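Local structure of MobB protein homolog (Geobacillus stearothermophilus, 1XJC) at residues Q107-K112 with H127-R132; W7-Y12 with L101-K106; V114-E119 with E138-P143; E31-G36 with N163-R168; A133-E138 with F149-D154. The protein is of unknown function but, as a MobB homolog of the P-loop NTPase clan, probably binds a guanine nucleotide in molybdopterin guanine dinucleotide synthesis. All blocks are in the same frame, centred on the assembly; numbering follows the deposited sequence.

Overall arrangement
All five contacts hang on one parallel six-stranded sheet, ordered 35-39, 99-103, 6-10, 112-116, 131-136, 148-150, as expected of a P-loop NTPase. Interaction 2, about 4 Å from the centre of the chain in space, pairs strands 6-10 and 99-103 and touches interaction 1, whose centre is about 9 Å away. Interactions 3 and 5 share Glu-138, and their strands 112-116 and 131-136 are neighbours in the sheet, again with centres about 9 Å apart. Interaction 4 lies farthest from interaction 3, about 27 Å between centres, and closes the longest loop: interactions 1, 3 and 5 are nested inside it, while interaction 2 crosses it. The C-terminal helix 154-166 is thereby brought back to the turn that precedes edge strand 35-39.

Interaction 1. Residues Q107-K112 with H127-R132; sequences QERHPK and HLANIR
Lys-112 meets Ala-129 and Ile-131 where two strands of the parallel sheet of this P-loop NTPase-type fold begin side by side. Its NZ reaches the O of Ala-129 at 2.9 Å, and the same ammonium also bonds to the carbonyls of Glu-108 and His-110, so three backbone oxygens grip it and pin the loop 107-111 against the loop 127-130. The chain gets there by folding back: chi3 (61°) bends it at CE and chi4 (72°) turns NZ. The backbone of Lys-112 adds two bonds, its N to Asn-130 O and its O to Arg-132 N, the latter nearly straight at 177°.

Asn-130 extends the join outward. Its ND2 gives a bond to Arg-109 O at 2.8 Å, with that oxygen in the amide plane, while its OD1 takes the NE of Arg-132. This second bond helps set the guanidinium of Arg-132, and Pro-111 CB sits over the centre of one of its faces, 3.6 Å from CZ. On the other side of Lys-112, Gln-8 of strand 6-10 packs against the aliphatic chain. At the outer end, Ala-129 CB lies over one face of the Arg-109 guanidinium, toward its rim, 3.3 Å from NH1.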
# COMPACT_ATOMS: atom_id res chain seq x y z
N GLN A 107 4.47 8.65 -6.88
CA GLN A 107 4.27 10.08 -7.08
C GLN A 107 2.93 10.54 -6.48
O GLN A 107 2.73 11.73 -6.25
CB GLN A 107 4.32 10.44 -8.58
CG GLN A 107 3.09 10.03 -9.42
CD GLN A 107 3.06 8.54 -9.74
OE1 GLN A 107 3.99 7.81 -9.43
NE2 GLN A 107 1.99 8.10 -10.40
N GLU A 108 2.02 9.60 -6.22
CA GLU A 108 0.73 9.99 -5.64
C GLU A 108 0.96 10.47 -4.22
O GLU A 108 1.97 10.12 -3.60
CB GLU A 108 -0.27 8.82 -5.68
CG GLU A 108 -0.65 8.42 -7.09
CD GLU A 108 -1.27 9.58 -7.85
OE1 GLU A 108 -2.34 10.06 -7.45
OE2 GLU A 108 -0.67 10.03 -8.84
N ARG A 109 0.03 11.25 -3.68
CA ARG A 109 0.24 11.84 -2.36
C ARG A 109 -0.54 11.31 -1.15
O ARG A 109 -0.73 12.03 -0.17
CB ARG A 109 0.05 13.36 -2.49
CG ARG A 109 1.02 13.99 -3.51
CD ARG A 109 0.72 15.47 -3.73
NE ARG A 109 0.99 16.27 -2.54
CZ ARG A 109 2.19 16.68 -2.17
NH1 ARG A 109 3.26 16.38 -2.91
NH2 ARG A 109 2.34 17.38 -1.06
N HIS A 110 -0.96 10.05 -1.21
CA HIS A 110 -1.69 9.42 -0.10
C HIS A 110 -0.69 9.10 1.02
O HIS A 110 0.50 8.98 0.76
CB HIS A 110 -2.36 8.13 -0.60
CG HIS A 110 -3.27 8.34 -1.78
ND1 HIS A 110 -4.49 8.99 -1.68
CD2 HIS A 110 -3.11 8.05 -3.10
CE1 HIS A 110 -5.03 9.09 -2.88
NE2 HIS A 110 -4.22 8.53 -3.76
N PRO A 111 -1.15 8.99 2.28
CA PRO A 111 -0.16 8.68 3.32
C PRO A 111 0.52 7.37 2.95
O PRO A 111 -0.13 6.43 2.51
CB PRO A 111 -1.01 8.58 4.59
CG PRO A 111 -2.38 8.22 4.07
CD PRO A 111 -2.50 9.11 2.85
N LYS A 112 1.83 7.32 3.13
CA LYS A 112 2.56 6.12 2.74
C LYS A 112 3.59 5.57 3.71
O LYS A 112 4.15 6.29 4.56
CB LYS A 112 3.24 6.35 1.39
CG LYS A 112 4.06 7.63 1.29
CD LYS A 112 4.69 7.80 -0.11
CE LYS A 112 3.64 7.89 -1.23
NZ LYS A 112 2.84 9.16 -1.29
N HIS A 127 12.40 11.71 -0.33
CA HIS A 127 11.78 12.94 -0.80
C HIS A 127 10.33 12.81 -1.26
O HIS A 127 9.74 13.78 -1.75
CB HIS A 127 12.66 13.57 -1.88
CG HIS A 127 14.02 13.93 -1.38
ND1 HIS A 127 14.22 14.82 -0.34
CD2 HIS A 127 15.25 13.49 -1.73
CE1 HIS A 127 15.51 14.91 -0.08
NE2 HIS A 127 16.16 14.11 -0.91
N LEU A 128 9.75 11.63 -1.07
CA LEU A 128 8.36 11.41 -1.45
C LEU A 128 7.43 12.17 -0.51
O LEU A 128 7.83 12.59 0.58
CB LEU A 128 8.01 9.93 -1.45
CG LEU A 128 8.78 9.07 -2.45
CD1 LEU A 128 8.41 7.61 -2.27
CD2 LEU A 128 8.45 9.53 -3.88
N ALA A 129 6.19 12.33 -0.95
CA ALA A 129 5.20 13.06 -0.18
C ALA A 129 4.40 12.23 0.81
O ALA A 129 4.10 11.05 0.58
CB ALA A 129 4.22 13.77 -1.14
N ASN A 130 4.07 12.86 1.94
CA ASN A 130 3.21 12.23 2.93
C ASN A 130 3.74 10.92 3.55
O ASN A 130 2.94 10.04 3.90
CB ASN A 130 1.84 11.98 2.27
CG ASN A 130 0.68 12.23 3.21
OD1 ASN A 130 0.86 12.42 4.41
ND2 ASN A 130 -0.54 12.24 2.66
N ILE A 131 5.05 10.78 3.70
CA ILE A 131 5.60 9.57 4.32
C ILE A 131 5.19 9.54 5.80
O ILE A 131 5.43 10.50 6.51
CB ILE A 131 7.15 9.55 4.24
CG1 ILE A 131 7.59 9.40 2.78
CG2 ILE A 131 7.73 8.36 5.07
CD1 ILE A 131 9.10 9.63 2.60
N ARG A 132 4.58 8.44 6.25
CA ARG A 132 4.17 8.34 7.65
C ARG A 132 5.07 7.42 8.48
O ARG A 132 5.14 7.55 9.71
CB ARG A 132 2.72 7.85 7.76
CG ARG A 132 1.70 8.73 7.02
CD ARG A 132 1.76 10.17 7.53
NE ARG A 132 0.79 11.04 6.87
CZ ARG A 132 -0.51 11.07 7.16
NH1 ARG A 132 -0.99 10.27 8.11
NH2 ARG A 132 -1.34 11.88 6.50
O HOH W 1 5.19 11.38 -3.41

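Interaction 2. Residues W7-Y12 with L101-K106; sequences WQVVGY and LVEGYK
The O of Val-102 is approached by both Val-9 and Gln-8: it accepts the N-H of Val-9 at 2.7 Å, and the CA of Gln-8 comes to 3.0 Å from it in a CA-H...O contact. The ladder continues on either side of this carbonyl. Val-102 N bonds to Trp-7 O, also at 2.7 Å, and Gly-104 N reaches Val-9 O at 3.0 Å. These bonds alternate between the chains as parallel pairing demands, and the two strands diverge in direction by 27°.

Side chains of paired residues share a face. Gln-8 and Val-102 run side by side, CG of the glutamine 3.8 Å from CB of the valine; chi1 of -71° places that CG beside the backbone N of Gln-8, alongside Val-102. On the face carrying Trp-7 and Val-9, CD2 of Leu-101 lies 3.9 Å from CB of Trp-7, and Glu-103 CG comes within 3.8 Å of Val-9 O. Helix 17-30 covers that face: Trp-24 touches Leu-101, while Met-21 and Lys-17 touch Glu-103. Beyond the last strand bond, Val-10 CG1 packs against Lys-106 CB. The OH of Tyr-12 bonds to Ser-124.

The chain then runs through Gly-11, whose O accepts a bond from Lys-17 NZ, into a strand-loop-helix pattern that fits the Walker A P-loop of this clan.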
# COMPACT_ATOMS: atom_id res chain seq x y z
N TRP A 7 -4.00 4.18 1.55
CA TRP A 7 -2.62 4.20 2.04
C TRP A 7 -1.71 3.54 1.03
O TRP A 7 -2.08 2.55 0.40
CB TRP A 7 -2.49 3.46 3.38
CG TRP A 7 -2.96 4.27 4.56
CD1 TRP A 7 -4.25 4.59 4.87
CD2 TRP A 7 -2.14 4.86 5.57
NE1 TRP A 7 -4.28 5.35 6.02
CE2 TRP A 7 -3.00 5.54 6.46
CE3 TRP A 7 -0.76 4.90 5.80
CZ2 TRP A 7 -2.52 6.24 7.58
CZ3 TRP A 7 -0.27 5.59 6.91
CH2 TRP A 7 -1.16 6.26 7.79
N GLN A 8 -0.49 4.06 0.88
CA GLN A 8 0.44 3.49 -0.06
C GLN A 8 1.61 2.77 0.60
O GLN A 8 2.06 3.12 1.70
CB GLN A 8 1.00 4.58 -0.97
CG GLN A 8 0.02 5.13 -1.96
CD GLN A 8 0.61 6.27 -2.75
OE1 GLN A 8 1.47 6.07 -3.62
NE2 GLN A 8 0.17 7.49 -2.45
N VAL A 9 2.10 1.76 -0.10
CA VAL A 9 3.24 0.99 0.35
C VAL A 9 4.23 1.13 -0.80
O VAL A 9 3.96 0.69 -1.92
CB VAL A 9 2.87 -0.50 0.56
CG1 VAL A 9 4.15 -1.33 0.79
CG2 VAL A 9 1.92 -0.62 1.77
N VAL A 10 5.35 1.80 -0.54
CA VAL A 10 6.36 2.01 -1.58
C VAL A 10 7.72 1.45 -1.22
O VAL A 10 8.11 1.43 -0.04
CB VAL A 10 6.51 3.53 -1.90
CG1 VAL A 10 5.19 4.09 -2.40
CG2 VAL A 10 6.97 4.29 -0.65
N GLY A 11 8.45 0.99 -2.23
CA GLY A 11 9.77 0.43 -2.02
C GLY A 11 10.25 -0.33 -3.25
O GLY A 11 9.45 -0.69 -4.13
N TYR A 12 11.55 -0.58 -3.30
CA TYR A 12 12.14 -1.30 -4.42
C TYR A 12 11.93 -2.80 -4.28
O TYR A 12 11.32 -3.27 -3.31
CB TYR A 12 13.63 -0.93 -4.51
CG TYR A 12 13.83 0.54 -4.82
CD1 TYR A 12 13.39 1.08 -6.04
CD2 TYR A 12 14.41 1.41 -3.89
CE1 TYR A 12 13.53 2.45 -6.31
CE2 TYR A 12 14.55 2.77 -4.16
CZ TYR A 12 14.11 3.29 -5.37
OH TYR A 12 14.25 4.62 -5.66
N LEU A 101 -5.23 -0.34 0.14
CA LEU A 101 -3.79 -0.36 0.23
C LEU A 101 -3.25 -0.39 -1.19
O LEU A 101 -3.57 -1.29 -1.98
CB LEU A 101 -3.30 -1.59 0.99
CG LEU A 101 -3.74 -1.55 2.46
CD1 LEU A 101 -3.40 -2.88 3.13
CD2 LEU A 101 -3.04 -0.38 3.19
N VAL A 102 -2.43 0.61 -1.48
CA VAL A 102 -1.84 0.77 -2.80
C VAL A 102 -0.35 0.53 -2.78
O VAL A 102 0.39 1.20 -2.05
CB VAL A 102 -2.10 2.21 -3.30
CG1 VAL A 102 -1.39 2.44 -4.61
CG2 VAL A 102 -3.61 2.47 -3.41
N GLU A 103 0.10 -0.42 -3.60
CA GLU A 103 1.52 -0.72 -3.70
C GLU A 103 2.10 -0.01 -4.93
O GLU A 103 1.75 -0.34 -6.07
CB GLU A 103 1.72 -2.23 -3.81
CG GLU A 103 3.09 -2.69 -3.36
CD GLU A 103 3.35 -4.17 -3.62
OE1 GLU A 103 2.46 -5.01 -3.40
OE2 GLU A 103 4.47 -4.48 -4.05
N GLY A 104 2.96 0.98 -4.71
CA GLY A 104 3.54 1.71 -5.82
C GLY A 104 2.92 3.08 -6.03
O GLY A 104 2.39 3.67 -5.09
N TYR A 105 2.97 3.59 -7.27
CA TYR A 105 2.41 4.91 -7.62
C TYR A 105 3.02 5.96 -6.68
O TYR A 105 2.33 6.87 -6.20
CB TYR A 105 0.89 4.90 -7.44
CG TYR A 105 0.17 3.85 -8.27
CD1 TYR A 105 -0.18 4.09 -9.60
CD2 TYR A 105 -0.11 2.60 -7.73
CE1 TYR A 105 -0.80 3.10 -10.37
CE2 TYR A 105 -0.72 1.61 -8.48
CZ TYR A 105 -1.06 1.86 -9.80
OH TYR A 105 -1.64 0.85 -10.54
N LYS A 106 4.33 5.83 -6.44
CA LYS A 106 5.06 6.70 -5.52
C LYS A 106 4.88 8.20 -5.69
O LYS A 106 5.11 8.96 -4.75
CB LYS A 106 6.56 6.36 -5.53
CG LYS A 106 7.30 6.78 -6.79
CD LYS A 106 8.80 6.42 -6.71
CE LYS A 106 9.52 6.82 -8.00
NZ LYS A 106 10.99 6.49 -8.01

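Interaction 3. Residues V114-E119 with E138-P143; sequences VLVRSE and EPLEGP
Leu-140 and Glu-119 meet where two sheet strands of the P-loop NTPase-type fold run out into loops: Glu-119 opens helix 119-125 after strand 112-116, and Leu-140 lies in the loop after strand 131-136. Glu-119 has CG anti to its backbone N (chi1 173°) and turns at chi2 (53°), and its OE1 stands 3.6 Å from both CB and CD2 of Leu-140. The leucine methyl CD2 also reaches Val-116 CG2, at 4.1 Å, the two side chains crossing obliquely, and Trp-122 packs on both.

Glu-138 holds CG between its backbone N and carbonyl carbon; the chain beyond is extended. Its OE2 takes a weak bond from Glu-119 N, 3.4 Å long, at the first turn of the helix, where Ser-118 OG caps Asp-121 N. At the other end of the contact, Glu-141 N gives a bond to Glu-119 OE1 at 3.0 Å, coming from above the carboxylate plane, 45° out of it.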
# COMPACT_ATOMS: atom_id res chain seq x y z
N VAL A 114 7.15 3.67 3.73
CA VAL A 114 8.27 3.44 2.83
C VAL A 114 9.11 2.27 3.35
O VAL A 114 9.50 2.24 4.53
CB VAL A 114 9.16 4.72 2.74
CG1 VAL A 114 10.34 4.46 1.80
CG2 VAL A 114 8.32 5.93 2.26
N LEU A 115 9.36 1.30 2.47
CA LEU A 115 10.17 0.14 2.82
C LEU A 115 11.54 0.32 2.17
O LEU A 115 11.65 0.64 0.97
CB LEU A 115 9.51 -1.16 2.33
CG LEU A 115 8.36 -1.57 3.26
CD1 LEU A 115 7.07 -1.49 2.52
CD2 LEU A 115 8.60 -2.98 3.81
N VAL A 116 12.59 0.15 2.97
CA VAL A 116 13.94 0.35 2.47
C VAL A 116 14.88 -0.78 2.87
O VAL A 116 14.87 -1.23 4.02
CB VAL A 116 14.54 1.71 2.97
CG1 VAL A 116 13.64 2.88 2.52
CG2 VAL A 116 14.67 1.71 4.47
N ARG A 117 15.71 -1.22 1.93
CA ARG A 117 16.67 -2.28 2.20
C ARG A 117 17.97 -1.68 2.73
O ARG A 117 18.74 -2.35 3.43
CB ARG A 117 17.00 -3.05 0.91
CG ARG A 117 15.77 -3.58 0.18
CD ARG A 117 16.13 -3.95 -1.26
NE ARG A 117 16.61 -2.77 -2.00
CZ ARG A 117 16.81 -2.75 -3.32
NH1 ARG A 117 16.59 -3.83 -4.06
NH2 ARG A 117 17.25 -1.63 -3.90
N SER A 118 18.18 -0.41 2.44
CA SER A 118 19.43 0.24 2.80
C SER A 118 19.33 1.76 2.90
O SER A 118 18.30 2.36 2.56
CB SER A 118 20.45 -0.08 1.72
OG SER A 118 19.95 0.39 0.47
N GLU A 119 20.42 2.37 3.34
CA GLU A 119 20.48 3.82 3.45
C GLU A 119 20.37 4.37 2.03
O GLU A 119 19.76 5.42 1.82
CB GLU A 119 21.81 4.24 4.10
CG GLU A 119 22.08 5.74 4.12
CD GLU A 119 20.94 6.54 4.72
OE1 GLU A 119 20.37 6.10 5.75
OE2 GLU A 119 20.62 7.62 4.18
N GLU A 138 17.72 -2.39 7.93
CA GLU A 138 18.76 -1.93 8.86
C GLU A 138 18.46 -0.51 9.31
O GLU A 138 17.60 0.15 8.74
CB GLU A 138 20.13 -1.95 8.17
CG GLU A 138 20.15 -1.27 6.80
CD GLU A 138 21.55 -0.85 6.36
OE1 GLU A 138 22.53 -1.49 6.82
OE2 GLU A 138 21.67 0.10 5.55
N PRO A 139 19.17 -0.02 10.35
CA PRO A 139 18.95 1.34 10.87
C PRO A 139 19.42 2.37 9.83
O PRO A 139 20.29 2.08 9.02
CB PRO A 139 19.79 1.36 12.14
CG PRO A 139 20.93 0.44 11.80
CD PRO A 139 20.23 -0.71 11.11
N LEU A 140 18.84 3.57 9.87
CA LEU A 140 19.19 4.61 8.91
C LEU A 140 20.01 5.75 9.51
O LEU A 140 19.90 6.04 10.70
CB LEU A 140 17.92 5.18 8.27
CG LEU A 140 17.04 4.14 7.58
CD1 LEU A 140 15.68 4.73 7.23
CD2 LEU A 140 17.77 3.63 6.34
N GLU A 141 20.83 6.39 8.69
CA GLU A 141 21.67 7.50 9.16
C GLU A 141 20.93 8.83 9.16
O GLU A 141 19.84 8.95 8.59
CB GLU A 141 22.90 7.65 8.28
CG GLU A 141 23.87 6.50 8.31
CD GLU A 141 25.10 6.78 7.46
OE1 GLU A 141 24.93 6.99 6.24
OE2 GLU A 141 26.21 6.80 8.02
N GLY A 142 21.55 9.83 9.78
CA GLY A 142 20.99 11.16 9.84
C GLY A 142 19.70 11.28 10.62
O GLY A 142 19.24 10.31 11.22
N PRO A 143 19.10 12.48 10.64
CA PRO A 143 17.84 12.67 11.37
C PRO A 143 16.70 12.02 10.61
O PRO A 143 16.79 11.83 9.40
CB PRO A 143 17.70 14.19 11.42
CG PRO A 143 19.11 14.70 11.25
CD PRO A 143 19.65 13.77 10.20

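Interaction 4. Residues E31-G36 with N163-R168; sequences EGWRVG and NEVRTR
The Trp-33 indole has CB of Glu-31, from its own segment, over one face, displaced toward the rim; on the opposite face NH2 of a poorly ordered Arg-168 lies some way above the rim. The CZ of Arg-168 is 5.3 Å from the centroid of the six-membered ring of Trp-33, so any cation-pi attraction is weak at most. At the ring edge, near its plane, comes CG of Arg-166, 3.6 Å from CZ2 of Trp-33. Arg-166 lies crosswise to the indole, and its guanidinium is turned 68° from the indole plane.

Val-165 supplies the apolar partner. Its CG1, anti to the backbone N (chi1 175°), reaches CZ3 of Trp-33 at 3.7 Å, the two side chains running antiparallel alongside each other. This packing seats the end of the C-terminal helix 154-166 on the turn between helix 17-30 and edge strand 35-39 of the parallel sheet; Ala-28 and Met-162 also touch the indole. The turn is a Schellman motif closing helix 17-30, with Gly-32 at positive phi just before Trp-33.

Polar groups contribute little across the contact. Glu-31 OE1 and Arg-166 NH1 carry opposite charges but stay 4.3 Å apart, beyond a salt bridge. At the helix end, Asn-163 O accepts both N and OG1 of Thr-167, the hydroxyl at 3.0 Å.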
# COMPACT_ATOMS: atom_id res chain seq x y z
N GLU A 31 -10.29 -7.71 11.32
CA GLU A 31 -11.09 -6.71 12.02
C GLU A 31 -12.44 -6.58 11.33
O GLU A 31 -13.28 -5.80 11.77
CB GLU A 31 -10.40 -5.34 12.00
CG GLU A 31 -9.23 -5.21 12.95
CD GLU A 31 -9.65 -5.46 14.38
OE1 GLU A 31 -10.44 -4.66 14.92
OE2 GLU A 31 -9.19 -6.48 14.95
N GLY A 32 -12.63 -7.33 10.24
CA GLY A 32 -13.88 -7.26 9.51
C GLY A 32 -14.00 -6.08 8.55
O GLY A 32 -15.10 -5.78 8.08
N TRP A 33 -12.90 -5.40 8.25
CA TRP A 33 -12.95 -4.26 7.33
C TRP A 33 -13.15 -4.70 5.87
O TRP A 33 -12.81 -5.83 5.49
CB TRP A 33 -11.67 -3.44 7.43
CG TRP A 33 -11.47 -2.73 8.76
CD1 TRP A 33 -12.32 -2.73 9.83
CD2 TRP A 33 -10.35 -1.91 9.13
NE1 TRP A 33 -11.80 -1.96 10.85
CE2 TRP A 33 -10.59 -1.45 10.45
CE3 TRP A 33 -9.17 -1.52 8.48
CZ2 TRP A 33 -9.69 -0.62 11.13
CZ3 TRP A 33 -8.27 -0.70 9.16
CH2 TRP A 33 -8.54 -0.25 10.47
N ARG A 34 -13.70 -3.79 5.07
CA ARG A 34 -13.90 -4.01 3.64
C ARG A 34 -12.63 -3.42 3.04
O ARG A 34 -12.43 -2.19 3.06
CB ARG A 34 -15.16 -3.27 3.16
CG ARG A 34 -16.48 -3.86 3.73
CD ARG A 34 -17.72 -3.07 3.24
NE ARG A 34 -17.82 -3.06 1.78
CZ ARG A 34 -18.14 -4.12 1.04
NH1 ARG A 34 -18.39 -5.28 1.63
NH2 ARG A 34 -18.19 -4.02 -0.28
N VAL A 35 -11.76 -4.29 2.51
CA VAL A 35 -10.47 -3.87 1.98
C VAL A 35 -10.30 -4.00 0.47
O VAL A 35 -10.85 -4.92 -0.14
CB VAL A 35 -9.32 -4.70 2.62
CG1 VAL A 35 -7.94 -4.25 2.07
CG2 VAL A 35 -9.37 -4.56 4.14
N GLY A 36 -9.54 -3.07 -0.11
CA GLY A 36 -9.25 -3.12 -1.53
C GLY A 36 -7.74 -2.99 -1.67
O GLY A 36 -7.11 -2.35 -0.83
N ASN A 163 -3.92 1.50 13.88
CA ASN A 163 -4.35 2.63 14.69
C ASN A 163 -4.30 3.91 13.85
O ASN A 163 -5.19 4.76 13.96
CB ASN A 163 -3.47 2.79 15.93
CG ASN A 163 -3.89 3.97 16.80
OD1 ASN A 163 -5.02 4.00 17.32
ND2 ASN A 163 -3.01 4.95 16.95
N GLU A 164 -3.26 4.05 13.01
CA GLU A 164 -3.14 5.24 12.16
C GLU A 164 -4.33 5.33 11.21
O GLU A 164 -4.86 6.42 10.98
CB GLU A 164 -1.83 5.23 11.36
CG GLU A 164 -0.59 5.54 12.18
CD GLU A 164 -0.72 6.86 12.95
OE1 GLU A 164 -0.79 7.92 12.30
OE2 GLU A 164 -0.75 6.83 14.20
N VAL A 165 -4.74 4.19 10.65
CA VAL A 165 -5.88 4.17 9.76
C VAL A 165 -7.16 4.54 10.54
O VAL A 165 -7.96 5.35 10.08
CB VAL A 165 -6.11 2.77 9.13
CG1 VAL A 165 -7.40 2.78 8.30
CG2 VAL A 165 -4.90 2.37 8.27
N ARG A 166 -7.36 3.92 11.70
CA ARG A 166 -8.55 4.19 12.51
C ARG A 166 -8.70 5.64 12.95
O ARG A 166 -9.78 6.21 12.88
CB ARG A 166 -8.58 3.29 13.75
CG ARG A 166 -9.32 1.98 13.54
CD ARG A 166 -9.51 1.26 14.86
NE ARG A 166 -8.23 1.02 15.50
CZ ARG A 166 -7.54 -0.11 15.42
NH1 ARG A 166 -8.02 -1.14 14.73
NH2 ARG A 166 -6.36 -0.20 16.01
N THR A 167 -7.60 6.23 13.40
CA THR A 167 -7.64 7.63 13.83
C THR A 167 -7.68 8.49 12.56
O THR A 167 -7.25 9.64 12.55
CB THR A 167 -6.41 7.96 14.69
OG1 THR A 167 -5.22 7.72 13.95
CG2 THR A 167 -6.39 7.08 15.94
N ARG A 168 -8.22 7.88 11.50
CA ARG A 168 -8.40 8.45 10.16
C ARG A 168 -7.85 9.85 9.98
O ARG A 168 -6.89 9.99 9.20
CB ARG A 168 -9.89 8.45 9.79
CG ARG A 168 -10.67 7.22 10.31
CD ARG A 168 -10.69 6.04 9.32
NE ARG A 168 -11.21 4.81 9.96
CZ ARG A 168 -11.61 3.71 9.31
NH1 ARG A 168 -11.55 3.66 7.98
NH2 ARG A 168 -12.06 2.66 9.99

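Interaction 5. Residues A133-E138 with F149-D154; sequences AVIAWE and FSLADD
Ile-135 and Leu-151 form the apolar centre, with CG2 of the isoleucine 3.7 Å from CD1 of the leucine and tight, at 3.3 Å, against its CA. With CG anti to the backbone N (chi1 180°), Leu-151 sets its branch beside Ile-135 CG2. Along the same face, Phe-149 turns its ring edge toward Ala-133, Phe-149 CE2 lying 4.3 Å from Ala-133 CB, while Tyr-157 of helix 154-166 packs on both Ile-135 and Phe-149.

Outward lies the parallel ladder joining strand 131-136 to the outermost strand 148-150. Phe-149 N bonds to Val-134 O and Ala-136 N to Phe-149 O, both at 2.9 Å. Leu-151 N adds a longer bond to Ala-136 O, 3.2 Å. The chain then leaves the sheet in a type I turn, where Ser-150 OG accepts Ala-152 N at 3.1 Å in an ST turn.

Backbone bonds thus fix the register of this edge strand, while the side chains meeting across it are apolar, as suits a sheet face covered by helix 154-166.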
# COMPACT_ATOMS: atom_id res chain seq x y z
N ALA A 133 5.74 6.48 7.83
CA ALA A 133 6.60 5.54 8.54
C ALA A 133 7.51 4.87 7.56
O ALA A 133 7.24 4.86 6.35
CB ALA A 133 5.76 4.47 9.27
N VAL A 134 8.58 4.30 8.10
CA VAL A 134 9.60 3.59 7.35
C VAL A 134 9.78 2.23 8.01
O VAL A 134 9.81 2.13 9.24
CB VAL A 134 10.97 4.31 7.40
CG1 VAL A 134 12.01 3.52 6.55
CG2 VAL A 134 10.84 5.76 6.89
N ILE A 135 9.87 1.18 7.19
CA ILE A 135 10.11 -0.17 7.70
C ILE A 135 11.38 -0.55 6.94
O ILE A 135 11.41 -0.53 5.71
CB ILE A 135 8.93 -1.11 7.40
CG1 ILE A 135 7.68 -0.62 8.16
CG2 ILE A 135 9.30 -2.55 7.79
CD1 ILE A 135 6.38 -1.42 7.89
N ALA A 136 12.44 -0.90 7.67
CA ALA A 136 13.72 -1.17 7.03
C ALA A 136 14.44 -2.44 7.41
O ALA A 136 14.13 -3.06 8.43
CB ALA A 136 14.65 0.01 7.30
N TRP A 137 15.44 -2.79 6.60
CA TRP A 137 16.27 -3.98 6.82
C TRP A 137 17.33 -3.66 7.87
O TRP A 137 17.81 -4.54 8.56
CB TRP A 137 17.02 -4.37 5.56
CG TRP A 137 16.29 -5.06 4.46
CD1 TRP A 137 14.97 -4.94 4.13
CD2 TRP A 137 16.89 -5.85 3.43
NE1 TRP A 137 14.71 -5.61 2.95
CE2 TRP A 137 15.88 -6.18 2.50
CE3 TRP A 137 18.19 -6.32 3.21
CZ2 TRP A 137 16.13 -6.94 1.36
CZ3 TRP A 137 18.44 -7.08 2.07
CH2 TRP A 137 17.41 -7.39 1.16
N GLU A 138 17.72 -2.39 7.93
CA GLU A 138 18.76 -1.93 8.86
C GLU A 138 18.46 -0.51 9.31
O GLU A 138 17.60 0.15 8.74
CB GLU A 138 20.13 -1.95 8.17
CG GLU A 138 20.15 -1.27 6.80
CD GLU A 138 21.55 -0.85 6.36
OE1 GLU A 138 22.53 -1.49 6.82
OE2 GLU A 138 21.67 0.10 5.55
N PHE A 149 10.73 1.20 11.80
CA PHE A 149 10.56 -0.12 12.41
C PHE A 149 11.39 -1.13 11.61
O PHE A 149 11.74 -0.92 10.44
CB PHE A 149 9.09 -0.61 12.33
CG PHE A 149 8.07 0.30 12.97
CD1 PHE A 149 7.66 0.12 14.29
CD2 PHE A 149 7.45 1.32 12.21
CE1 PHE A 149 6.66 0.91 14.86
CE2 PHE A 149 6.45 2.12 12.77
CZ PHE A 149 6.05 1.92 14.09
N SER A 150 11.70 -2.25 12.24
CA SER A 150 12.40 -3.32 11.56
C SER A 150 11.30 -4.10 10.84
O SER A 150 10.18 -4.25 11.35
CB SER A 150 13.07 -4.25 12.58
OG SER A 150 13.29 -5.53 12.01
N LEU A 151 11.63 -4.59 9.64
CA LEU A 151 10.69 -5.40 8.86
C LEU A 151 10.25 -6.64 9.66
O LEU A 151 9.14 -7.18 9.48
CB LEU A 151 11.36 -5.83 7.55
CG LEU A 151 10.51 -6.69 6.62
CD1 LEU A 151 9.28 -5.85 6.18
CD2 LEU A 151 11.35 -7.17 5.42
N ALA A 152 11.10 -7.10 10.57
CA ALA A 152 10.78 -8.27 11.39
C ALA A 152 9.81 -7.94 12.53
O ALA A 152 9.19 -8.83 13.11
CB ALA A 152 12.07 -8.87 11.98
N ASP A 153 9.65 -6.66 12.83
CA ASP A 153 8.82 -6.25 13.97
C ASP A 153 7.36 -5.95 13.66
O ASP A 153 6.84 -4.91 14.08
CB ASP A 153 9.52 -5.06 14.61
CG ASP A 153 8.96 -4.69 15.98
OD1 ASP A 153 8.47 -5.57 16.70
OD2 ASP A 153 9.06 -3.48 16.31
N ASP A 154 6.69 -6.84 12.93
CA ASP A 154 5.28 -6.61 12.58
C ASP A 154 4.37 -6.61 13.80
O ASP A 154 3.30 -6.00 13.77
CB ASP A 154 4.77 -7.64 11.55
CG ASP A 154 4.95 -9.08 12.02
OD1 ASP A 154 6.10 -9.54 12.17
OD2 ASP A 154 3.93 -9.77 12.23